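Local coordinates for protein type III restriction-modification enzyme EcoP15I Res subunit (Escherichia coli, PDB 4ZCF) that cleaves DNA, together with the Mod subunits, 25-27 base pairs downstream of one of two inversely oriented CAGCAG sites, and carries an ATP-binding helicase-like domain, at residues C[108-113]-C[179-184]; C[40-45]-C[218-223]; C[169-174]-C[214-219]; C[76-81]-C[247-252]. One frame throughout, in Å; residues are numbered along the deposited sequence.

Interaction 1: C[108-113]-C[179-184]; sequences NKFIII and KYIHVL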
loop_
_atom_site.group_PDB
_atom_site.type_symbol
_atom_site.label_atom_id
_atom_site.label_comp_id
_atom_site.label_asym_id
_atom_site.label_seq_id
_atom_site.Cartn_x
_atom_site.Cartn_y
_atom_site.Cartn_z
ATOM N N ASN C 108 9.964 24.228 7.009
ATOM C CA ASN C 108 9.669 23.265 5.946
ATOM C C ASN C 108 8.491 22.316 6.222
ATOM O O ASN C 108 8.207 21.436 5.404
ATOM C CB ASN C 108 10.952 22.497 5.554
ATOM C CG ASN C 108 11.469 21.555 6.609
ATOM O OD1 ASN C 108 11.675 21.927 7.772
ATOM N ND2 ASN C 108 11.742 20.318 6.205
ATOM N N LYS C 109 7.828 22.488 7.374
ATOM C CA LYS C 109 6.706 21.660 7.795
ATOM C C LYS C 109 5.535 22.511 8.269
ATOM O O LYS C 109 5.664 23.300 9.206
ATOM C CB LYS C 109 7.152 20.594 8.810
ATOM C CG LYS C 109 7.833 19.419 8.113
ATOM C CD LYS C 109 8.090 18.243 8.997
ATOM C CE LYS C 109 9.035 17.312 8.280
ATOM N NZ LYS C 109 9.358 16.111 9.112
ATOM N N PHE C 110 4.409 22.397 7.546
ATOM C CA PHE C 110 3.193 23.182 7.762
ATOM C C PHE C 110 1.955 22.283 7.775
ATOM O O PHE C 110 1.877 21.327 7.004
ATOM C CB PHE C 110 3.031 24.235 6.632
ATOM C CG PHE C 110 4.232 25.111 6.346
ATOM C CD1 PHE C 110 5.249 24.674 5.502
ATOM C CD2 PHE C 110 4.316 26.393 6.865
ATOM C CE1 PHE C 110 6.373 25.478 5.255
ATOM C CE2 PHE C 110 5.430 27.204 6.602
ATOM C CZ PHE C 110 6.449 26.742 5.798
ATOM N N ILE C 111 0.977 22.621 8.625
ATOM C CA ILE C 111 -0.308 21.924 8.697
ATOM C C ILE C 111 -1.391 22.882 8.137
ATOM O O ILE C 111 -1.541 23.994 8.657
ATOM C CB ILE C 111 -0.658 21.347 10.114
ATOM C CG1 ILE C 111 0.510 20.494 10.681
ATOM C CG2 ILE C 111 -1.958 20.523 10.047
ATOM C CD1 ILE C 111 0.351 19.950 12.186
ATOM N N ILE C 112 -2.086 22.472 7.046
ATOM C CA ILE C 112 -3.186 23.239 6.451
ATOM C C ILE C 112 -4.455 22.638 7.031
ATOM O O ILE C 112 -4.795 21.492 6.689
ATOM C CB ILE C 112 -3.248 23.210 4.888
ATOM C CG1 ILE C 112 -2.016 23.856 4.248
ATOM C CG2 ILE C 112 -4.544 23.879 4.376
ATOM C CD1 ILE C 112 -1.882 23.537 2.763
ATOM N N ILE C 113 -5.154 23.399 7.899
ATOM C CA ILE C 113 -6.384 22.912 8.498
ATOM C C ILE C 113 -7.625 23.453 7.759
ATOM O O ILE C 113 -7.791 24.668 7.597
ATOM C CB ILE C 113 -6.394 22.982 10.043
ATOM C CG1 ILE C 113 -5.083 22.369 10.597
ATOM C CG2 ILE C 113 -7.644 22.258 10.617
ATOM C CD1 ILE C 113 -4.863 22.355 12.091
ATOM N N LYS C 179 15.275 21.099 -1.109
ATOM C CA LYS C 179 14.347 21.612 -2.115
ATOM C C LYS C 179 12.883 21.288 -1.782
ATOM O O LYS C 179 11.993 21.696 -2.518
ATOM C CB LYS C 179 14.714 21.063 -3.493
ATOM N N TYR C 180 12.624 20.587 -0.668
ATOM C CA TYR C 180 11.260 20.206 -0.304
ATOM C C TYR C 180 10.656 20.897 0.895
ATOM O O TYR C 180 11.259 20.942 1.969
ATOM C CB TYR C 180 11.111 18.684 -0.101
ATOM C CG TYR C 180 11.886 17.805 -1.056
ATOM C CD1 TYR C 180 11.634 17.838 -2.425
ATOM C CD2 TYR C 180 12.798 16.868 -0.582
ATOM C CE1 TYR C 180 12.339 17.020 -3.310
ATOM C CE2 TYR C 180 13.482 16.017 -1.453
ATOM C CZ TYR C 180 13.255 16.102 -2.819
ATOM O OH TYR C 180 13.933 15.274 -3.687
ATOM N N ILE C 181 9.412 21.341 0.718
ATOM C CA ILE C 181 8.533 21.883 1.745
ATOM C C ILE C 181 7.501 20.753 1.946
ATOM O O ILE C 181 7.006 20.196 0.960
ATOM C CB ILE C 181 7.876 23.223 1.303
ATOM C CG1 ILE C 181 8.915 24.353 1.270
ATOM C CG2 ILE C 181 6.720 23.603 2.221
ATOM C CD1 ILE C 181 8.640 25.398 0.250
ATOM N N HIS C 182 7.224 20.383 3.209
ATOM C CA HIS C 182 6.297 19.302 3.551
ATOM C C HIS C 182 4.981 19.866 4.095
ATOM O O HIS C 182 4.991 20.618 5.068
ATOM C CB HIS C 182 6.954 18.309 4.537
ATOM C CG HIS C 182 8.279 17.782 4.065
ATOM N ND1 HIS C 182 8.362 16.797 3.095
ATOM C CD2 HIS C 182 9.534 18.127 4.445
ATOM C CE1 HIS C 182 9.656 16.589 2.904
ATOM N NE2 HIS C 182 10.401 17.357 3.702
ATOM N N VAL C 183 3.854 19.512 3.473
ATOM C CA VAL C 183 2.561 20.039 3.909
ATOM C C VAL C 183 1.441 19.009 4.220
ATOM O O VAL C 183 1.083 18.188 3.375
ATOM C CB VAL C 183 2.103 21.268 3.065
ATOM C CG1 VAL C 183 1.793 20.894 1.623
ATOM C CG2 VAL C 183 0.925 21.970 3.709
ATOM N N LEU C 184 0.908 19.073 5.445
ATOM C CA LEU C 184 -0.183 18.229 5.916
ATOM C C LEU C 184 -1.545 18.886 5.728
ATOM O O LEU C 184 -1.866 19.854 6.414
ATOM C CB LEU C 184 0.009 17.804 7.380
ATOM C CG LEU C 184 -0.929 16.687 7.858
ATOM C CD1 LEU C 184 -0.461 15.332 7.382
ATOM C CD2 LEU C 184 -1.039 16.674 9.361
#
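With CG beside the backbone N and anti to the carbonyl carbon in both residues (chi1 -79° in Lys109, -53° in His182), the side chains of this bridged pair rise from one face of the sheet and run side by side. Their bases pack first, Lys109 CG lying 3.8 Å from His182 CB, and the lysine then continues fully extended past the imidazole. Ile111 and Leu184 occupy the same face, where Ile111 CG2 meets Leu184 CD2. On the other face, under helix 90-105, Val183 CG2, anti to its own backbone N, takes Ile112 CD1 obliquely, and Phe110 CE1 rests on Ile181 CG2 at 3.6 Å. Parallel strands 109-113 and 180-184 are joined by alternating backbone bonds: His182 gives its N-H to Asn108 O (2.6 Å) and accepts Phe110 N on its O (3.1 Å), after which Phe110 O receives Leu184 N (2.9 Å) and Leu184 O receives Ile112 N (2.7 Å). The polar ends look beyond the strands. Lys109 NZ is gripped by the carbonyls of Leu41, Phe170 and Ala173, while His182 bonds Tyr147 OH through ND1 and Ser174 O through NE2. An alanine in place of His182 would remove both ring bonds and would probably leave Tyr147 OH and Ser174 O less firmly held. Because Ser174 O can only accept, NE2 probably carries a proton. Several carbonyls around Lys109 NZ, some from the C-terminal end of helix 165-172, would favour its charged form despite burial.

Interaction 2: C[40-45]-C[218-223]; sequences LLANPE and AVKPFI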
loop_
_atom_site.group_PDB
_atom_site.type_symbol
_atom_site.label_atom_id
_atom_site.label_comp_id
_atom_site.label_asym_id
_atom_site.label_seq_id
_atom_site.Cartn_x
_atom_site.Cartn_y
_atom_site.Cartn_z
ATOM N N LEU C 40 16.598 17.104 11.730
ATOM C CA LEU C 40 16.293 16.648 10.381
ATOM C C LEU C 40 14.777 16.477 10.141
ATOM O O LEU C 40 14.321 16.601 9.006
ATOM C CB LEU C 40 17.045 15.334 10.104
ATOM C CG LEU C 40 18.317 15.448 9.265
ATOM C CD1 LEU C 40 19.379 14.511 9.754
ATOM C CD2 LEU C 40 18.042 15.154 7.825
ATOM N N LEU C 41 14.008 16.221 11.214
ATOM C CA LEU C 41 12.561 15.993 11.138
ATOM C C LEU C 41 11.728 17.183 11.625
ATOM O O LEU C 41 10.599 17.367 11.162
ATOM C CB LEU C 41 12.159 14.718 11.926
ATOM C CG LEU C 41 13.010 13.444 11.776
ATOM C CD1 LEU C 41 13.280 12.848 13.092
ATOM C CD2 LEU C 41 12.324 12.434 10.968
ATOM N N ALA C 42 12.229 17.938 12.612
ATOM C CA ALA C 42 11.463 19.060 13.162
ATOM C C ALA C 42 11.818 20.396 12.529
ATOM O O ALA C 42 12.863 20.531 11.899
ATOM C CB ALA C 42 11.598 19.119 14.687
ATOM N N ASN C 43 10.929 21.377 12.696
ATOM C CA ASN C 43 11.108 22.732 12.194
ATOM C C ASN C 43 12.057 23.524 13.090
ATOM O O ASN C 43 12.038 23.315 14.305
ATOM C CB ASN C 43 9.771 23.475 12.252
ATOM C CG ASN C 43 8.971 23.585 10.996
ATOM O OD1 ASN C 43 9.380 23.224 9.881
ATOM N ND2 ASN C 43 7.796 24.122 11.173
ATOM N N PRO C 44 12.766 24.553 12.547
ATOM C CA PRO C 44 13.539 25.450 13.427
ATOM C C PRO C 44 12.564 26.275 14.284
ATOM O O PRO C 44 11.457 26.594 13.828
ATOM C CB PRO C 44 14.279 26.368 12.438
ATOM C CG PRO C 44 14.148 25.705 11.095
ATOM C CD PRO C 44 12.846 24.998 11.139
ATOM N N GLU C 45 12.946 26.589 15.528
ATOM C CA GLU C 45 12.096 27.403 16.395
ATOM C C GLU C 45 12.314 28.872 16.013
ATOM O O GLU C 45 13.411 29.390 16.193
ATOM C CB GLU C 45 12.434 27.156 17.863
ATOM N N ALA C 218 5.686 17.887 18.307
ATOM C CA ALA C 218 7.157 17.806 18.298
ATOM C C ALA C 218 7.833 18.307 17.010
ATOM O O ALA C 218 9.030 18.633 17.024
ATOM C CB ALA C 218 7.598 16.385 18.591
ATOM N N VAL C 219 7.078 18.335 15.897
ATOM C CA VAL C 219 7.538 18.803 14.587
ATOM C C VAL C 219 7.668 20.362 14.594
ATOM O O VAL C 219 8.348 20.931 13.729
ATOM C CB VAL C 219 6.591 18.221 13.493
ATOM C CG1 VAL C 219 6.281 19.203 12.371
ATOM C CG2 VAL C 219 7.138 16.915 12.942
ATOM N N LYS C 220 7.069 21.023 15.625
ATOM C CA LYS C 220 7.017 22.472 15.848
ATOM C C LYS C 220 6.374 23.098 14.612
ATOM O O LYS C 220 7.065 23.693 13.792
ATOM C CB LYS C 220 8.412 23.058 16.181
ATOM C CG LYS C 220 9.023 22.557 17.487
ATOM C CD LYS C 220 10.520 22.863 17.519
ATOM C CE LYS C 220 11.312 21.914 18.395
ATOM N NZ LYS C 220 12.658 21.625 17.823
ATOM N N PRO C 221 5.058 22.891 14.389
ATOM C CA PRO C 221 4.469 23.348 13.118
ATOM C C PRO C 221 3.955 24.780 13.020
ATOM O O PRO C 221 3.670 25.426 14.031
ATOM C CB PRO C 221 3.341 22.338 12.888
ATOM C CG PRO C 221 2.924 21.927 14.259
ATOM C CD PRO C 221 4.068 22.155 15.205
ATOM N N PHE C 222 3.782 25.238 11.769
ATOM C CA PHE C 222 3.164 26.509 11.392
ATOM C C PHE C 222 1.798 26.110 10.814
ATOM O O PHE C 222 1.739 25.358 9.835
ATOM C CB PHE C 222 4.031 27.270 10.354
ATOM C CG PHE C 222 4.926 28.341 10.941
ATOM C CD1 PHE C 222 5.934 28.015 11.838
ATOM C CD2 PHE C 222 4.745 29.677 10.612
ATOM C CE1 PHE C 222 6.755 29.006 12.378
ATOM C CE2 PHE C 222 5.569 30.666 11.156
ATOM C CZ PHE C 222 6.560 30.325 12.043
ATOM N N ILE C 223 0.706 26.541 11.468
ATOM C CA ILE C 223 -0.654 26.157 11.077
ATOM C C ILE C 223 -1.436 27.242 10.381
ATOM O O ILE C 223 -1.547 28.333 10.915
ATOM C CB ILE C 223 -1.467 25.547 12.254
ATOM C CG1 ILE C 223 -0.716 24.386 12.937
ATOM C CG2 ILE C 223 -2.869 25.135 11.792
ATOM C CD1 ILE C 223 -1.442 23.769 14.084
#
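Asn43 and Lys220 face one another across this contact, the CB of each directed at the opposite segment, but they work in different ways. Asn43 sends its amide across the turn so that ND2 reaches Lys220 O at 2.8 Å. The donor lies in the plane of that carbonyl, although the oxygen stands 23° out of the amide plane and the bond is bent, with 142° at the hydrogen. A straighter bond runs from the backbone beside it, Asn43 N to Val219 O at 2.8 Å, arriving from above the carbonyl plane. Asn43 thus holds two successive carbonyls of the 218-223 segment. Lys220 instead runs its aliphatic chain along the backbone of the loop, CD coming 3.6 Å from Asn43 O, before a bend at chi4 sets NZ 4.2 Å from Ala42 CB. The methyl of Ala42 passes Ala218 O at 3.5 Å from CB, and Val219 CG2 approaches Leu41 O. Lys220 has positive phi (57°), which swings the chain out of the preceding helix and into strand 222-226. The asparagine amide is used at both ends: ND2 also bonds Lys109 O, and OD1 accepts the N-H of Asn108. Lys220 O takes a second donor from Gln247 NE2. Such saturation should fix the rotation of the buried Asn43 amide, because turning it over would set its oxygen against two carbonyls. The contact thus rests on hydrogen bonds to backbone carbonyls, which tie the loop after helix 36-41 to the turn that enters strand 222-226.

Interaction 3: C[169-174]-C[214-219]; sequences DFVEAS and DALRAV
Phe170 leaves helix 165-172 with CB directed at the 214-219 segment and CG anti to the backbone N (chi1 173°), which lays the ring between that segment and the sheet. Beyond CG, one side of the ring does the touching. CD2 comes first and meets the CD2 methyl of Leu216 at 3.7 Å. CE2, one atom further out, touches the same methyl at 3.9 Å and also reaches Val219 CG1 at 4.0 Å. The leucine side chain crosses the phenylalanine at about a right angle, and its CD2 methyl touches both ring carbons, whereas Val219 comes in obliquely. Val171, the next residue along the helix, packs beside the ring. Its CG2, beside the backbone N, lies 3.9 Å from Ala215 CB and 4.2 Å from Val219 CG2, and it is also 3.8 Å from the backbone oxygen of Ala215. The small Ala215 side chain is consistent with this branch lying beside the helix backbone. Both isopropyl groups are therefore engaged, Val219 dividing its branches between Phe170 and Val171. Phe170 and Leu216 also pack on Ile111 and Leu184, and so link the helix pair to strands 109-113 and 180-186. Two helices laid side by side on one face of a parallel sheet, each running up to one of its strands (180-186 and 222-226), are the outer layer expected of the RecA-like alpha/beta fold of P-loop helicases.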
loop_
_atom_site.group_PDB
_atom_site.type_symbol
_atom_site.label_atom_id
_atom_site.label_comp_id
_atom_site.label_asym_id
_atom_site.label_seq_id
_atom_site.Cartn_x
_atom_site.Cartn_y
_atom_site.Cartn_z
ATOM N N ASP C 169 4.274 9.655 7.540
ATOM C CA ASP C 169 5.076 10.232 6.451
ATOM C C ASP C 169 5.452 11.698 6.626
ATOM O O ASP C 169 6.551 12.074 6.243
ATOM C CB ASP C 169 4.348 10.075 5.110
ATOM C CG ASP C 169 4.040 8.651 4.674
ATOM O OD1 ASP C 169 4.601 7.703 5.278
ATOM O OD2 ASP C 169 3.257 8.486 3.717
ATOM N N PHE C 170 4.531 12.536 7.143
ATOM C CA PHE C 170 4.779 13.959 7.333
ATOM C C PHE C 170 5.791 14.152 8.463
ATOM O O PHE C 170 6.763 14.878 8.289
ATOM C CB PHE C 170 3.454 14.736 7.589
ATOM C CG PHE C 170 3.595 16.203 7.974
ATOM C CD1 PHE C 170 3.784 17.179 7.004
ATOM C CD2 PHE C 170 3.502 16.603 9.306
ATOM C CE1 PHE C 170 3.885 18.529 7.358
ATOM C CE2 PHE C 170 3.589 17.955 9.660
ATOM C CZ PHE C 170 3.801 18.906 8.685
ATOM N N VAL C 171 5.554 13.497 9.608
ATOM C CA VAL C 171 6.421 13.543 10.784
ATOM C C VAL C 171 7.834 12.987 10.427
ATOM O O VAL C 171 8.836 13.666 10.666
ATOM C CB VAL C 171 5.736 12.813 11.983
ATOM C CG1 VAL C 171 6.734 12.463 13.083
ATOM C CG2 VAL C 171 4.588 13.643 12.546
ATOM N N GLU C 172 7.880 11.795 9.789
ATOM C CA GLU C 172 9.091 11.080 9.377
ATOM C C GLU C 172 9.932 11.660 8.215
ATOM O O GLU C 172 11.099 11.271 8.070
ATOM C CB GLU C 172 8.786 9.586 9.151
ATOM C CG GLU C 172 8.501 8.799 10.424
ATOM C CD GLU C 172 9.537 8.859 11.535
ATOM O OE1 GLU C 172 10.750 8.954 11.237
ATOM O OE2 GLU C 172 9.126 8.796 12.714
ATOM N N ALA C 173 9.342 12.553 7.388
ATOM C CA ALA C 173 9.970 13.208 6.229
ATOM C C ALA C 173 11.187 14.054 6.607
ATOM O O ALA C 173 11.128 14.853 7.539
ATOM C CB ALA C 173 8.950 14.057 5.492
ATOM N N SER C 174 12.292 13.858 5.880
ATOM C CA SER C 174 13.598 14.503 6.082
ATOM C C SER C 174 13.681 15.931 5.541
ATOM O O SER C 174 13.093 16.228 4.499
ATOM C CB SER C 174 14.706 13.636 5.484
ATOM O OG SER C 174 15.952 14.310 5.412
ATOM N N ASP C 214 1.101 14.102 19.661
ATOM C CA ASP C 214 2.429 14.303 20.284
ATOM C C ASP C 214 3.531 14.324 19.213
ATOM O O ASP C 214 4.516 15.063 19.346
ATOM C CB ASP C 214 2.736 13.201 21.311
ATOM C CG ASP C 214 1.843 13.170 22.534
ATOM O OD1 ASP C 214 1.299 14.231 22.899
ATOM O OD2 ASP C 214 1.738 12.096 23.162
ATOM N N ALA C 215 3.354 13.514 18.148
ATOM C CA ALA C 215 4.299 13.460 17.044
ATOM C C ALA C 215 4.243 14.762 16.230
ATOM O O ALA C 215 5.304 15.273 15.857
ATOM C CB ALA C 215 4.004 12.271 16.163
ATOM N N LEU C 216 3.020 15.321 15.993
ATOM C CA LEU C 216 2.824 16.566 15.241
ATOM C C LEU C 216 3.249 17.783 16.041
ATOM O O LEU C 216 3.848 18.704 15.479
ATOM C CB LEU C 216 1.391 16.718 14.728
ATOM C CG LEU C 216 0.934 15.723 13.645
ATOM C CD1 LEU C 216 -0.533 15.493 13.709
ATOM C CD2 LEU C 216 1.311 16.184 12.272
ATOM N N ARG C 217 2.984 17.774 17.362
ATOM C CA ARG C 217 3.398 18.851 18.260
ATOM C C ARG C 217 4.938 19.015 18.235
ATOM O O ARG C 217 5.422 20.138 18.091
ATOM C CB ARG C 217 2.872 18.607 19.675
ATOM C CG ARG C 217 3.268 19.711 20.655
ATOM C CD ARG C 217 3.112 19.316 22.102
ATOM N NE ARG C 217 1.721 19.002 22.447
ATOM C CZ ARG C 217 1.300 17.809 22.858
ATOM N NH1 ARG C 217 2.155 16.803 22.982
ATOM N NH2 ARG C 217 0.025 17.618 23.160
ATOM N N ALA C 218 5.686 17.887 18.307
ATOM C CA ALA C 218 7.157 17.806 18.298
ATOM C C ALA C 218 7.833 18.307 17.010
ATOM O O ALA C 218 9.030 18.633 17.024
ATOM C CB ALA C 218 7.598 16.385 18.591
ATOM N N VAL C 219 7.078 18.335 15.897
ATOM C CA VAL C 219 7.538 18.803 14.587
ATOM C C VAL C 219 7.668 20.362 14.594
ATOM O O VAL C 219 8.348 20.931 13.729
ATOM C CB VAL C 219 6.591 18.221 13.493
ATOM C CG1 VAL C 219 6.281 19.203 12.371
ATOM C CG2 VAL C 219 7.138 16.915 12.942
#

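Interaction 4: C[76-81]-C[247-252]; sequences KSNIID and QYIIRY
Asn78, Ile80 and Arg251 lose the most surface between these segments, and each does so differently. Asn78 lies just before strand 79-84. Its backbone O accepts Ile249 N at 3.0 Å, and its amide turns back so that ND2 meets Gln247 O at 3.0 Å from well above the carbonyl plane (69° out of it). Ile80 supplies both its backbone groups to the parallel pairing, N to Ile249 O (2.8 Å) and O to Arg251 N (3.0 Å), while its CD1 lies obliquely 4.0 Å from Tyr248 CD2. Arg251 and Asp81, a bridged pair, share the opposite face with Ile79 and Ile249. Bent at chi3 (-63°), the arginine presents its guanidinium side-on: NE bonds Asp81 OD1 at 2.6 Å and NH2 bonds OD2 at 2.8 Å, the two planar groups lying 33° apart. Ile79 CG2 flanks this salt bridge, 3.6 Å from Arg251 NE, and Asp81 OD2 also accepts Lys261 N. A leucine in place of Arg251 would remove the guanidinium and both its bonds, and would probably destabilise the buried Asp81 carboxylate. Strand 79-84 runs on toward the P-loop, whose Gly89, Lys90 and Thr91 line the AMP pocket. Its pairing with strand 248-253 belongs to the central parallel sheet of the N-terminal RecA-like domain of a superfamily 2 helicase.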
loop_
_atom_site.group_PDB
_atom_site.type_symbol
_atom_site.label_atom_id
_atom_site.label_comp_id
_atom_site.label_asym_id
_atom_site.label_seq_id
_atom_site.Cartn_x
_atom_site.Cartn_y
_atom_site.Cartn_z
ATOM N N LYS C 76 0.174 38.947 23.134
ATOM C CA LYS C 76 0.159 37.719 23.946
ATOM C C LYS C 76 -0.680 36.619 23.213
ATOM O O LYS C 76 -1.466 35.902 23.836
ATOM C CB LYS C 76 -0.401 38.016 25.342
ATOM N N SER C 77 -0.499 36.514 21.877
ATOM C CA SER C 77 -1.226 35.606 20.981
ATOM C C SER C 77 -0.403 35.391 19.715
ATOM O O SER C 77 0.044 36.364 19.102
ATOM C CB SER C 77 -2.594 36.199 20.629
ATOM O OG SER C 77 -3.276 35.508 19.597
ATOM N N ASN C 78 -0.187 34.117 19.333
ATOM C CA ASN C 78 0.593 33.754 18.134
ATOM C C ASN C 78 -0.292 33.607 16.890
ATOM O O ASN C 78 0.161 33.119 15.857
ATOM C CB ASN C 78 1.482 32.506 18.381
ATOM C CG ASN C 78 0.768 31.234 18.815
ATOM O OD1 ASN C 78 -0.450 31.174 19.020
ATOM N ND2 ASN C 78 1.538 30.178 18.981
ATOM N N ILE C 79 -1.539 34.078 16.991
ATOM C CA ILE C 79 -2.515 34.049 15.922
ATOM C C ILE C 79 -2.453 35.318 15.079
ATOM O O ILE C 79 -2.703 36.412 15.578
ATOM C CB ILE C 79 -3.927 33.726 16.463
ATOM C CG1 ILE C 79 -3.933 32.339 17.167
ATOM C CG2 ILE C 79 -4.988 33.808 15.355
ATOM C CD1 ILE C 79 -5.075 32.112 18.114
ATOM N N ILE C 80 -2.116 35.157 13.796
ATOM C CA ILE C 80 -2.055 36.232 12.804
ATOM C C ILE C 80 -3.293 36.098 11.882
ATOM O O ILE C 80 -3.625 34.980 11.460
ATOM C CB ILE C 80 -0.702 36.173 12.041
ATOM C CG1 ILE C 80 0.486 36.229 13.031
ATOM C CG2 ILE C 80 -0.598 37.267 10.973
ATOM C CD1 ILE C 80 1.772 35.626 12.543
ATOM N N ASP C 81 -3.992 37.221 11.603
ATOM C CA ASP C 81 -5.189 37.191 10.760
ATOM C C ASP C 81 -5.074 37.913 9.439
ATOM O O ASP C 81 -4.537 39.018 9.370
ATOM C CB ASP C 81 -6.423 37.671 11.521
ATOM C CG ASP C 81 -6.753 36.803 12.709
ATOM O OD1 ASP C 81 -6.538 35.575 12.624
ATOM O OD2 ASP C 81 -7.250 37.344 13.716
ATOM N N GLN C 247 3.826 26.947 16.464
ATOM C CA GLN C 247 4.685 28.127 16.583
ATOM C C GLN C 247 3.876 29.392 16.394
ATOM O O GLN C 247 3.979 30.293 17.223
ATOM C CB GLN C 247 5.884 28.072 15.619
ATOM C CG GLN C 247 7.040 27.212 16.109
ATOM C CD GLN C 247 8.155 27.148 15.094
ATOM O OE1 GLN C 247 8.947 28.077 14.936
ATOM N NE2 GLN C 247 8.258 26.042 14.389
ATOM N N TYR C 248 3.049 29.438 15.320
ATOM C CA TYR C 248 2.174 30.549 14.907
ATOM C C TYR C 248 1.026 30.005 14.077
ATOM O O TYR C 248 1.217 29.059 13.307
ATOM C CB TYR C 248 2.942 31.581 14.051
ATOM C CG TYR C 248 3.956 32.389 14.824
ATOM C CD1 TYR C 248 5.270 31.947 14.965
ATOM C CD2 TYR C 248 3.608 33.601 15.410
ATOM C CE1 TYR C 248 6.197 32.665 15.717
ATOM C CE2 TYR C 248 4.528 34.328 16.161
ATOM C CZ TYR C 248 5.822 33.854 16.310
ATOM O OH TYR C 248 6.733 34.555 17.054
ATOM N N ILE C 249 -0.152 30.631 14.201
ATOM C CA ILE C 249 -1.364 30.259 13.468
ATOM C C ILE C 249 -1.819 31.408 12.546
ATOM O O ILE C 249 -2.142 32.491 13.035
ATOM C CB ILE C 249 -2.492 29.764 14.429
ATOM C CG1 ILE C 249 -2.066 28.501 15.227
ATOM C CG2 ILE C 249 -3.796 29.521 13.687
ATOM C CD1 ILE C 249 -2.568 28.466 16.623
ATOM N N ILE C 250 -1.870 31.160 11.218
ATOM C CA ILE C 250 -2.313 32.171 10.254
ATOM C C ILE C 250 -3.708 31.813 9.719
ATOM O O ILE C 250 -3.834 30.823 9.003
ATOM C CB ILE C 250 -1.275 32.513 9.135
ATOM C CG1 ILE C 250 0.198 32.470 9.628
ATOM C CG2 ILE C 250 -1.590 33.902 8.576
ATOM C CD1 ILE C 250 0.930 31.145 9.548
ATOM N N ARG C 251 -4.755 32.602 10.102
ATOM C CA ARG C 251 -6.166 32.361 9.732
ATOM C C ARG C 251 -6.565 33.146 8.495
ATOM O O ARG C 251 -6.273 34.342 8.404
ATOM C CB ARG C 251 -7.134 32.661 10.886
ATOM C CG ARG C 251 -6.765 32.046 12.243
ATOM C CD ARG C 251 -7.854 32.270 13.297
ATOM N NE ARG C 251 -8.076 33.691 13.594
ATOM C CZ ARG C 251 -9.046 34.170 14.371
ATOM N NH1 ARG C 251 -9.899 33.345 14.969
ATOM N NH2 ARG C 251 -9.168 35.480 14.560
ATOM N N TYR C 252 -7.239 32.482 7.543
ATOM C CA TYR C 252 -7.607 33.089 6.261
ATOM C C TYR C 252 -9.054 32.925 5.967
ATOM O O TYR C 252 -9.560 31.797 5.946
ATOM C CB TYR C 252 -6.803 32.459 5.108
ATOM C CG TYR C 252 -5.323 32.758 5.165
ATOM C CD1 TYR C 252 -4.470 31.995 5.959
ATOM C CD2 TYR C 252 -4.763 33.756 4.371
ATOM C CE1 TYR C 252 -3.100 32.236 5.982
ATOM C CE2 TYR C 252 -3.394 34.015 4.398
ATOM C CZ TYR C 252 -2.570 33.265 5.222
ATOM O OH TYR C 252 -1.228 33.518 5.280
#

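In the fold
Interactions 1 and 4 pair neighbouring strands of the same seven-stranded parallel sheet, with strand 222-226 between their strand pairs; interaction 2 lies at the entrance to that middle strand. Interaction 3 belongs to the helical layer on one face, and shares Ala218 and Val219 with interaction 2. Interactions 1, 2 and 3 are buried, whereas interaction 4 is only partly so. Chemistry follows position: regular backbone bonding in both strand pairs, supplemented in 76-81 with 247-252 by a salt bridge; an asparagine bonding turn carbonyls in interaction 2; purely apolar packing in interaction 3. Lys109 and Gln247 connect the contacts, Lys109 bonding to interactions 2 and 3, and Gln247 to interaction 2.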